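Local coordinates for TfuA domain-containing protein (Methanosarcina acetivorans, PDB 6XP8) that takes part in peptide backbone thioamidation, probably working together with a YcaO enzyme, at residues Ile5-Gly8 with Asn9-His13; Glu195-Ile198 with Lys199-Asp202; Leu143-Glu146 with Lys147-Asn150. One frame throughout, in Å; residues are numbered along the deposited sequence.

Interaction 1. Residues Ile5-Gly8 with Asn9-His13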
loop_
_atom_site.group_PDB
_atom_site.type_symbol
_atom_site.label_atom_id
_atom_site.label_comp_id
_atom_site.label_asym_id
_atom_site.label_seq_id
_atom_site.Cartn_x
_atom_site.Cartn_y
_atom_site.Cartn_z
ATOM N N ILE A 5 4.953 10.153 -10.233
ATOM C CA ILE A 5 4.476 9.297 -9.130
ATOM C C ILE A 5 3.321 8.417 -9.587
ATOM O O ILE A 5 2.321 8.910 -10.109
ATOM C CB ILE A 5 4.013 10.123 -7.894
ATOM C CG1 ILE A 5 5.053 11.170 -7.470
ATOM C CG2 ILE A 5 3.597 9.218 -6.734
ATOM C CD1 ILE A 5 6.343 10.606 -6.924
ATOM N N PHE A 6 3.464 7.112 -9.373
ATOM C CA PHE A 6 2.414 6.156 -9.707
ATOM C C PHE A 6 1.625 5.832 -8.449
ATOM O O PHE A 6 2.131 5.151 -7.552
ATOM C CB PHE A 6 3.017 4.899 -10.337
ATOM C CG PHE A 6 3.788 5.173 -11.601
ATOM C CD1 PHE A 6 3.141 5.176 -12.836
ATOM C CD2 PHE A 6 5.157 5.442 -11.557
ATOM C CE1 PHE A 6 3.846 5.438 -14.008
ATOM C CE2 PHE A 6 5.864 5.717 -12.725
ATOM C CZ PHE A 6 5.207 5.706 -13.953
ATOM N N THR A 7 0.395 6.348 -8.382
ATOM C CA THR A 7 -0.476 6.188 -7.206
ATOM C C THR A 7 -1.964 6.328 -7.592
ATOM O O THR A 7 -2.300 6.264 -8.781
ATOM C CB THR A 7 -0.023 7.077 -5.999
ATOM O OG1 THR A 7 -0.640 6.616 -4.789
ATOM C CG2 THR A 7 -0.313 8.567 -6.203
ATOM N N GLY A 8 -2.841 6.489 -6.603
ATOM C CA GLY A 8 -4.279 6.557 -6.840
ATOM C C GLY A 8 -5.065 5.703 -5.872
ATOM O O GLY A 8 -6.190 6.064 -5.508
ATOM N N ASN A 9 -4.474 4.574 -5.463
ATOM C CA ASN A 9 -5.102 3.626 -4.535
ATOM C C ASN A 9 -4.813 3.983 -3.074
ATOM O O ASN A 9 -5.734 4.242 -2.305
ATOM C CB ASN A 9 -4.648 2.179 -4.812
ATOM C CG ASN A 9 -4.838 1.744 -6.261
ATOM O OD1 ASN A 9 -5.689 2.264 -7.001
ATOM N ND2 ASN A 9 -4.055 0.762 -6.666
ATOM N N SER A 10 -3.533 4.012 -2.704
ATOM C CA SER A 10 -3.114 4.241 -1.310
ATOM C C SER A 10 -3.343 5.691 -0.883
ATOM O O SER A 10 -3.588 5.980 0.296
ATOM C CB SER A 10 -1.645 3.857 -1.136
ATOM O OG SER A 10 -1.459 2.483 -1.429
ATOM N N ILE A 11 -3.241 6.587 -1.859
ATOM C CA ILE A 11 -3.618 7.991 -1.727
ATOM C C ILE A 11 -4.118 8.436 -3.102
ATOM O O ILE A 11 -3.565 8.040 -4.134
ATOM C CB ILE A 11 -2.451 8.874 -1.186
ATOM C CG1 ILE A 11 -2.959 10.277 -0.804
ATOM C CG2 ILE A 11 -1.272 8.922 -2.161
ATOM C CD1 ILE A 11 -2.050 11.057 0.127
ATOM N N SER A 12 -5.173 9.242 -3.115
ATOM C CA SER A 12 -5.714 9.763 -4.365
ATOM C C SER A 12 -4.777 10.804 -4.971
ATOM O O SER A 12 -3.954 11.404 -4.261
ATOM C CB SER A 12 -7.109 10.354 -4.142
ATOM O OG SER A 12 -7.045 11.526 -3.349
ATOM N N HIS A 13 -4.893 11.001 -6.283
ATOM C CA HIS A 13 -4.147 12.051 -6.986
ATOM C C HIS A 13 -4.484 13.416 -6.384
ATOM O O HIS A 13 -3.602 14.239 -6.193
ATOM C CB HIS A 13 -4.462 12.032 -8.483
ATOM C CG HIS A 13 -3.865 10.871 -9.222
ATOM N ND1 HIS A 13 -3.735 10.860 -10.594
ATOM C CD2 HIS A 13 -3.355 9.694 -8.787
ATOM C CE1 HIS A 13 -3.181 9.723 -10.974
ATOM N NE2 HIS A 13 -2.937 8.998 -9.896
#
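The imidazole of H13 meets T7 at its edge: the T7 carbonyl carbon and oxygen lie close to the ring plane, while the CA of G8 approaches the ring obliquely. From the edge, H13 NE2 donates to T7 O over 3.0 Å, with an N-H...O angle of 145°. The acceptor is only 9° out of the ring plane, so T7 O lies near the imidazole plane, but the donor comes from above the carbonyl and not along a lone pair. The ring of F121 also meets this ring, and the same N-H makes a weak second bond to Q25 O. A chi1 of -72° keeps CG of H13 on the side of its own backbone N, and from there the NE2 edge of the ring turns back to the T7 carbonyl.

Beside this bond, the methyl CG2 of T7 comes to 4.1 Å from H13 CD2, the two side chains running past each other in opposite directions. The hydroxyl of T7 turns instead to I11, OG1 lying 3.6 Å from I11 CG2. Threonine suits this place because one branch is polar and the other greasy. G8 must be glycine: at its backbone angles a CB would jam against the preceding carbonyl oxygen and crowd N9 N. Without one, the CA of G8 sits 3.8 Å from H13 CD2. T7 OG1, S10 OG and N9 N all bond to the carboxylate of D48, and S12 OG caps D15 N at the start of helix 13-19.

This is the loop at the carboxyl end of strand 3-6, leading into the helix of a beta-alpha-beta crossover, in a parallel sheet whose 2-1-3-4-5 strand order recalls flavodoxin-like folds.

Interaction 2. Residues Glu195-Ile198 with Lys199-Asp202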
loop_
_atom_site.group_PDB
_atom_site.type_symbol
_atom_site.label_atom_id
_atom_site.label_comp_id
_atom_site.label_asym_id
_atom_site.label_seq_id
_atom_site.Cartn_x
_atom_site.Cartn_y
_atom_site.Cartn_z
ATOM N N GLU A 195 -9.495 3.901 11.602
ATOM C CA GLU A 195 -8.609 3.004 10.852
ATOM C C GLU A 195 -7.168 3.499 10.945
ATOM O O GLU A 195 -6.913 4.712 10.862
ATOM C CB GLU A 195 -9.032 2.895 9.382
ATOM C CG GLU A 195 -8.235 1.850 8.601
ATOM C CD GLU A 195 -8.549 1.793 7.116
ATOM O OE1 GLU A 195 -9.076 2.777 6.551
ATOM O OE2 GLU A 195 -8.246 0.747 6.504
ATOM N N VAL A 196 -6.249 2.560 11.155
ATOM C CA VAL A 196 -4.819 2.819 11.025
ATOM C C VAL A 196 -4.506 2.538 9.554
ATOM O O VAL A 196 -4.289 1.384 9.155
ATOM C CB VAL A 196 -3.967 1.945 11.975
ATOM C CG1 VAL A 196 -2.490 2.314 11.880
ATOM C CG2 VAL A 196 -4.452 2.070 13.419
ATOM N N ASP A 197 -4.536 3.607 8.763
ATOM C CA ASP A 197 -4.351 3.553 7.319
ATOM C C ASP A 197 -2.857 3.640 7.021
ATOM O O ASP A 197 -2.322 4.698 6.639
ATOM C CB ASP A 197 -5.155 4.676 6.639
ATOM C CG ASP A 197 -5.292 4.491 5.124
ATOM O OD1 ASP A 197 -4.533 3.699 4.509
ATOM O OD2 ASP A 197 -6.161 5.173 4.534
ATOM N N ILE A 198 -2.188 2.509 7.215
ATOM C CA ILE A 198 -0.737 2.441 7.067
ATOM C C ILE A 198 -0.298 2.655 5.619
ATOM O O ILE A 198 0.759 3.237 5.379
ATOM C CB ILE A 198 -0.124 1.165 7.713
ATOM C CG1 ILE A 198 1.406 1.282 7.847
ATOM C CG2 ILE A 198 -0.509 -0.114 6.973
ATOM C CD1 ILE A 198 1.869 2.374 8.792
ATOM N N LYS A 199 -1.119 2.209 4.668
ATOM C CA LYS A 199 -0.839 2.448 3.248
ATOM C C LYS A 199 -0.813 3.938 2.921
ATOM O O LYS A 199 0.096 4.394 2.227
ATOM C CB LYS A 199 -1.829 1.713 2.350
ATOM C CG LYS A 199 -1.635 0.206 2.345
ATOM C CD LYS A 199 -2.344 -0.406 1.147
ATOM C CE LYS A 199 -1.397 -0.693 0.002
ATOM N NZ LYS A 199 -2.142 -1.262 -1.160
ATOM N N ARG A 200 -1.782 4.690 3.448
ATOM C CA ARG A 200 -1.839 6.139 3.229
ATOM C C ARG A 200 -0.656 6.857 3.879
ATOM O O ARG A 200 -0.063 7.755 3.279
ATOM C CB ARG A 200 -3.151 6.713 3.767
ATOM C CG ARG A 200 -3.336 8.193 3.495
ATOM C CD ARG A 200 -4.607 8.728 4.137
ATOM N NE ARG A 200 -4.854 10.108 3.713
ATOM C CZ ARG A 200 -5.478 10.452 2.589
ATOM N NH1 ARG A 200 -5.945 9.521 1.760
ATOM N NH2 ARG A 200 -5.640 11.736 2.293
ATOM N N GLN A 201 -0.311 6.454 5.102
ATOM C CA GLN A 201 0.786 7.096 5.829
ATOM C C GLN A 201 2.114 6.817 5.151
ATOM O O GLN A 201 2.945 7.713 5.028
ATOM C CB GLN A 201 0.804 6.688 7.306
ATOM C CG GLN A 201 -0.384 7.277 8.068
ATOM C CD GLN A 201 -0.459 6.834 9.513
ATOM O OE1 GLN A 201 -0.288 5.649 9.825
ATOM N NE2 GLN A 201 -0.736 7.781 10.408
ATOM N N ASP A 202 2.285 5.582 4.680
ATOM C CA ASP A 202 3.482 5.231 3.924
ATOM C C ASP A 202 3.546 5.965 2.595
ATOM O O ASP A 202 4.633 6.385 2.185
ATOM C CB ASP A 202 3.548 3.730 3.680
ATOM C CG ASP A 202 4.096 2.961 4.854
ATOM O OD1 ASP A 202 4.274 3.523 5.967
ATOM O OD2 ASP A 202 4.350 1.762 4.646
HETATM O O HOH W 1 -6.559 6.568 2.201
#
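D197 grips the first turn of helix 198-215 with its carboxylate, R200 N donating to D197 OD1 over 3.1 Å at an N-H...O angle of 154°. The donor comes from above the carboxylate plane, 60° out of it, in a bond that makes D197 the N-cap. The other carboxylate oxygen, OD2, receives a water at 2.7 Å, and this water in turn accepts from R200 NH1, 3.0 Å away. Aspartate suits the position because its short chain lets one oxygen turn back to the helix while the other still reaches the water. N130 donates to OD1 as well and accepts from K199 N, stitching helix 128-140 to the cap.

The backbone then takes up helical bonding: Q201 N reaches D197 O in the carbonyl plane, and D202 N reaches I198 O at 2.9 Å. Ahead of the cap the chain makes an inverse gamma turn centred on D197, closed by a weak bond from I198 N to V196 O.

Packing follows the capping. With CG anti to the backbone N (chi1 -166°), the carboxylate of D197 lies against the first methylene of R200, D197 CG being 3.4 Å from R200 CB. The arginine runs on extended, crossing D197 obliquely, and its NH2 forms a salt bridge to D15. On another side I198 CD1 reaches 3.9 Å from D202 OD1, whose carboxylate accepts from the backbone of K96 and V97. Were D197 an alanine, R200 N would probably lose its capping acceptor, and the bridging water the carboxylate that holds it.

Because the acid faces the amino end of the helix, its negative charge probably gains from the helix dipole, and the water couples it to an arginine already committed to D15.

Interaction 3. Residues Leu143-Glu146 with Lys147-Asn150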
loop_
_atom_site.group_PDB
_atom_site.type_symbol
_atom_site.label_atom_id
_atom_site.label_comp_id
_atom_site.label_asym_id
_atom_site.label_seq_id
_atom_site.Cartn_x
_atom_site.Cartn_y
_atom_site.Cartn_z
ATOM N N LEU A 143 -11.270 -3.325 22.570
ATOM C CA LEU A 143 -12.474 -3.646 21.810
ATOM C C LEU A 143 -12.514 -5.106 21.354
ATOM O O LEU A 143 -13.576 -5.608 20.987
ATOM C CB LEU A 143 -12.637 -2.686 20.624
ATOM C CG LEU A 143 -12.887 -1.219 21.003
ATOM C CD1 LEU A 143 -12.490 -0.307 19.864
ATOM C CD2 LEU A 143 -14.327 -0.962 21.432
ATOM N N VAL A 144 -11.352 -5.761 21.358
ATOM C CA VAL A 144 -11.244 -7.216 21.170
ATOM C C VAL A 144 -10.309 -7.837 22.215
ATOM O O VAL A 144 -9.393 -7.176 22.728
ATOM C CB VAL A 144 -10.788 -7.634 19.733
ATOM C CG1 VAL A 144 -11.822 -7.251 18.681
ATOM C CG2 VAL A 144 -9.416 -7.070 19.374
ATOM N N SER A 145 -10.558 -9.108 22.527
ATOM C CA SER A 145 -9.608 -9.938 23.263
ATOM C C SER A 145 -8.518 -10.414 22.306
ATOM O O SER A 145 -8.645 -10.261 21.085
ATOM C CB SER A 145 -10.324 -11.152 23.850
ATOM O OG SER A 145 -10.664 -12.064 22.816
ATOM N N GLU A 146 -7.465 -11.016 22.856
ATOM C CA GLU A 146 -6.399 -11.584 22.040
ATOM C C GLU A 146 -6.912 -12.731 21.159
ATOM O O GLU A 146 -6.536 -12.822 19.986
ATOM C CB GLU A 146 -5.227 -12.028 22.910
ATOM C CG GLU A 146 -3.877 -11.631 22.338
ATOM C CD GLU A 146 -2.787 -11.548 23.392
ATOM O OE1 GLU A 146 -2.108 -10.499 23.463
ATOM O OE2 GLU A 146 -2.613 -12.523 24.150
ATOM N N LYS A 147 -7.793 -13.567 21.718
ATOM C CA LYS A 147 -8.429 -14.667 20.978
ATOM C C LYS A 147 -9.240 -14.135 19.789
ATOM O O LYS A 147 -9.148 -14.678 18.683
ATOM C CB LYS A 147 -9.311 -15.521 21.907
ATOM C CG LYS A 147 -9.826 -16.822 21.292
ATOM C CD LYS A 147 -10.722 -17.582 22.265
ATOM C CE LYS A 147 -11.472 -18.729 21.590
ATOM N NZ LYS A 147 -10.630 -19.945 21.396
ATOM N N GLU A 148 -10.016 -13.073 20.033
ATOM C CA GLU A 148 -10.843 -12.420 19.009
ATOM C C GLU A 148 -9.998 -11.747 17.930
ATOM O O GLU A 148 -10.303 -11.864 16.741
ATOM C CB GLU A 148 -11.795 -11.404 19.646
ATOM C CG GLU A 148 -12.973 -12.043 20.370
ATOM C CD GLU A 148 -13.629 -11.133 21.398
ATOM O OE1 GLU A 148 -13.079 -10.057 21.730
ATOM O OE2 GLU A 148 -14.713 -11.504 21.881
ATOM N N HIS A 149 -8.945 -11.048 18.357
ATOM C CA HIS A 149 -7.952 -10.467 17.447
ATOM C C HIS A 149 -7.379 -11.528 16.515
ATOM O O HIS A 149 -7.408 -11.361 15.293
ATOM C CB HIS A 149 -6.822 -9.790 18.234
ATOM C CG HIS A 149 -5.654 -9.387 17.387
ATOM N ND1 HIS A 149 -4.622 -10.248 17.080
ATOM C CD2 HIS A 149 -5.361 -8.216 16.775
ATOM C CE1 HIS A 149 -3.745 -9.627 16.314
ATOM N NE2 HIS A 149 -4.166 -8.390 16.120
ATOM N N ASN A 150 -6.866 -12.611 17.102
ATOM C CA ASN A 150 -6.223 -13.686 16.338
ATOM C C ASN A 150 -7.184 -14.397 15.388
ATOM O O ASN A 150 -6.806 -14.718 14.255
ATOM C CB ASN A 150 -5.551 -14.694 17.277
ATOM C CG ASN A 150 -4.417 -14.085 18.096
ATOM O OD1 ASN A 150 -4.007 -12.939 17.887
ATOM N ND2 ASN A 150 -3.907 -14.864 19.044
#
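Two reciprocal bonds between S145 and E148 form a capping box at the start of helix 146-157. E148 N donates to S145 OG over 3.0 Å, and the E148 carboxylate reaches back so that S145 N donates to its OE1 at 2.8 Å, nearly straight at 174°. That N-H arrives on the anti side of OE1. Serine serves as N-cap because its hydroxyl, with OG between backbone N and carbonyl carbon (chi1 72°), points into the first turn; glutamate has just the reach to return the bond. OE1 is shared with K183 NZ in a salt bridge.

Among backbone bonds, H149 N meets S145 O and N150 N meets E146 O, each at 2.9 Å. One side-chain bond joins neighbours: H149 ND1 donates to N150 OD1 at 2.9 Å, with the acceptor only 3° out of the imidazole plane, which probably limits rotation of both groups.

V144 adds nonpolar contact: its CG2 lies 3.9 Å from H149 CB, and its CB is equally far from E148 CB.

The turn joins helix 128-140 to helix 146-157. V144 packs on L139 of the former and L187 of helix 181-193, H149 lies on L135 and K136, and L143 touches F190, so the cap sits where three helices converge.

In the fold
Along the chain the order is interaction 1, interaction 3, interaction 2. All three lie at helix starts: helix 13-19, helix 146-157 and helix 198-215. Interactions 1 and 2 have centres 13 Å apart and touch, S10 and I11 packing on K199 and R200, so the loop leaving strand 3-6 rests on the first turn of the C-terminal helix. Interaction 3 is remote, its centre 32 Å from that of interaction 1 and 21 Å from that of interaction 2, among helices away from the parallel sheet. Helix 128-140 touches both interaction 2 and interaction 3, and so spans the distance between them.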